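Ifi204 (Mus musculus domesticus, PDB 5YZW) is an interferon-inducible PYHIN-family protein that acts as an immune DNA sensor, recognising DNA through its HIN domains. Local coordinates at residues 147-152 with 180-184. Numbering follows the deposited sequence.
Sequences MEVVVY and WQLRS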
loop_
_atom_site.group_PDB
_atom_site.type_symbol
_atom_site.label_atom_id
_atom_site.label_comp_id
_atom_site.label_asym_id
_atom_site.label_seq_id
_atom_site.Cartn_x
_atom_site.Cartn_y
_atom_site.Cartn_z
ATOM N N MET A 147 -6.724 17.500 -4.034
ATOM C CA MET A 147 -7.621 16.850 -3.085
ATOM C C MET A 147 -6.991 16.905 -1.698
ATOM O O MET A 147 -5.877 17.404 -1.513
ATOM C CB MET A 147 -7.945 15.407 -3.507
ATOM C CG MET A 147 -6.733 14.560 -3.880
ATOM S SD MET A 147 -7.080 12.851 -4.442
ATOM C CE MET A 147 -8.651 12.503 -3.676
ATOM N N GLU A 148 -7.727 16.398 -0.715
ATOM C CA GLU A 148 -7.297 16.368 0.676
ATOM C C GLU A 148 -6.942 14.944 1.073
ATOM O O GLU A 148 -7.643 14.000 0.711
ATOM C CB GLU A 148 -8.399 16.870 1.617
ATOM C CG GLU A 148 -8.628 18.344 1.662
ATOM C CD GLU A 148 -9.698 18.698 2.679
ATOM O OE1 GLU A 148 -10.562 17.833 2.952
ATOM O OE2 GLU A 148 -9.676 19.828 3.210
ATOM N N VAL A 149 -5.860 14.791 1.826
ATOM C CA VAL A 149 -5.586 13.563 2.554
ATOM C C VAL A 149 -6.003 13.794 3.997
ATOM O O VAL A 149 -5.522 14.727 4.646
ATOM C CB VAL A 149 -4.108 13.162 2.457
ATOM C CG1 VAL A 149 -3.852 11.882 3.246
ATOM C CG2 VAL A 149 -3.705 12.973 0.999
ATOM N N VAL A 150 -6.923 12.977 4.492
ATOM C CA VAL A 150 -7.424 13.105 5.854
ATOM C C VAL A 150 -6.737 12.053 6.707
ATOM O O VAL A 150 -6.870 10.844 6.458
ATOM C CB VAL A 150 -8.953 12.968 5.909
ATOM C CG1 VAL A 150 -9.454 13.181 7.333
ATOM C CG2 VAL A 150 -9.597 13.992 4.979
ATOM N N VAL A 151 -5.983 12.505 7.698
ATOM C CA VAL A 151 -5.245 11.624 8.590
ATOM C C VAL A 151 -5.802 11.767 9.997
ATOM O O VAL A 151 -5.989 12.888 10.497
ATOM C CB VAL A 151 -3.738 11.915 8.542
ATOM C CG1 VAL A 151 -2.987 11.005 9.504
ATOM C CG2 VAL A 151 -3.222 11.702 7.122
ATOM N N TYR A 152 -6.075 10.633 10.628
ATOM C CA TYR A 152 -6.499 10.567 12.019
ATOM C C TYR A 152 -5.767 9.423 12.713
ATOM O O TYR A 152 -5.492 8.391 12.100
ATOM C CB TYR A 152 -8.005 10.346 12.116
ATOM C CG TYR A 152 -8.511 10.345 13.528
ATOM C CD1 TYR A 152 -8.734 11.541 14.199
ATOM C CD2 TYR A 152 -8.758 9.155 14.198
ATOM C CE1 TYR A 152 -9.193 11.553 15.494
ATOM C CE2 TYR A 152 -9.219 9.156 15.498
ATOM C CZ TYR A 152 -9.434 10.359 16.140
ATOM O OH TYR A 152 -9.894 10.374 17.432
ATOM N N TRP A 180 -12.854 15.519 -3.059
ATOM C CA TRP A 180 -12.483 14.136 -2.832
ATOM C C TRP A 180 -11.393 14.066 -1.770
ATOM O O TRP A 180 -10.618 15.009 -1.590
ATOM C CB TRP A 180 -11.996 13.484 -4.127
ATOM C CG TRP A 180 -13.057 13.313 -5.172
ATOM C CD1 TRP A 180 -13.587 14.287 -5.968
ATOM C CD2 TRP A 180 -13.712 12.092 -5.543
ATOM N NE1 TRP A 180 -14.531 13.749 -6.809
ATOM C CE2 TRP A 180 -14.627 12.403 -6.567
ATOM C CE3 TRP A 180 -13.618 10.766 -5.105
ATOM C CZ2 TRP A 180 -15.440 11.434 -7.162
ATOM C CZ3 TRP A 180 -14.425 9.802 -5.706
ATOM C CH2 TRP A 180 -15.324 10.143 -6.718
ATOM N N GLN A 181 -11.335 12.932 -1.072
ATOM C CA GLN A 181 -10.393 12.730 0.020
ATOM C C GLN A 181 -9.791 11.333 -0.066
ATOM O O GLN A 181 -10.417 10.402 -0.582
ATOM C CB GLN A 181 -11.062 12.892 1.393
ATOM C CG GLN A 181 -11.853 14.205 1.572
ATOM C CD GLN A 181 -13.286 14.102 1.068
ATOM O OE1 GLN A 181 -13.871 13.016 1.049
ATOM N NE2 GLN A 181 -13.851 15.232 0.639
ATOM N N LEU A 182 -8.580 11.200 0.456
ATOM C CA LEU A 182 -7.955 9.917 0.738
ATOM C C LEU A 182 -7.865 9.836 2.257
ATOM O O LEU A 182 -7.109 10.591 2.884
ATOM C CB LEU A 182 -6.587 9.813 0.077
ATOM C CG LEU A 182 -6.586 9.751 -1.449
ATOM C CD1 LEU A 182 -5.161 9.899 -1.956
ATOM C CD2 LEU A 182 -7.176 8.421 -1.900
ATOM N N ARG A 183 -8.664 8.950 2.841
ATOM C CA ARG A 183 -8.775 8.802 4.283
ATOM C C ARG A 183 -7.878 7.683 4.791
ATOM O O ARG A 183 -7.924 6.551 4.291
ATOM C CB ARG A 183 -10.228 8.517 4.668
ATOM C CG ARG A 183 -11.049 9.754 4.919
ATOM C CD ARG A 183 -12.517 9.442 4.862
ATOM N NE ARG A 183 -13.271 10.619 4.432
ATOM C CZ ARG A 183 -13.600 11.630 5.236
ATOM N NH1 ARG A 183 -13.237 11.611 6.512
ATOM N NH2 ARG A 183 -14.287 12.661 4.759
ATOM N N SER A 184 -7.074 8.000 5.795
ATOM C CA SER A 184 -6.370 6.967 6.535
ATOM C C SER A 184 -7.370 5.974 7.112
ATOM O O SER A 184 -8.450 6.356 7.572
ATOM C CB SER A 184 -5.550 7.605 7.653
ATOM O OG SER A 184 -6.406 8.073 8.686
HETATM O O HOH W 1 -7.432 6.546 10.741
#
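Strands 147-151 and 180-183 run parallel, their axes 4.6 Å apart and their N-to-C directions differing by 29°. Bonding alternates as parallel pairing requires: the N-H and C=O groups of E148 and V150 point at the partner strand. V150 N donates to L182 O (2.9 Å), V150 O accepts from S184 N (2.9 Å, 175°), and E148 O accepts from L182 N (3.0 Å); E148 N to W180 O, at 3.3 Å, is weak. M147, V149 and V151 bond instead to strand 135-142, and Q181 and R183 to strand 171-175. Each strand is thus antiparallel to its outer neighbour, consistent with the parallel join that closes an OB-fold barrel. T174 OG1 hydrogen-bonds both Q181 OE1 and R183 NE, on the face shared with E148 and V150. At the start of the pairing, M147, whose CB points toward the partner strand, brings CE to 3.5 Å from W180 CB and 4.1 Å from L182 CG. Past V150 a side chain replaces the main-chain acceptor: Y152 N donates to S184 OG (3.2 Å, 161°), and a water 2.8 Å from that OG donates to Y152 O (3.0 Å). Main-chain groups are therefore satisfied on both sides, with serine hydroxyl and water extending the bonding to Y152.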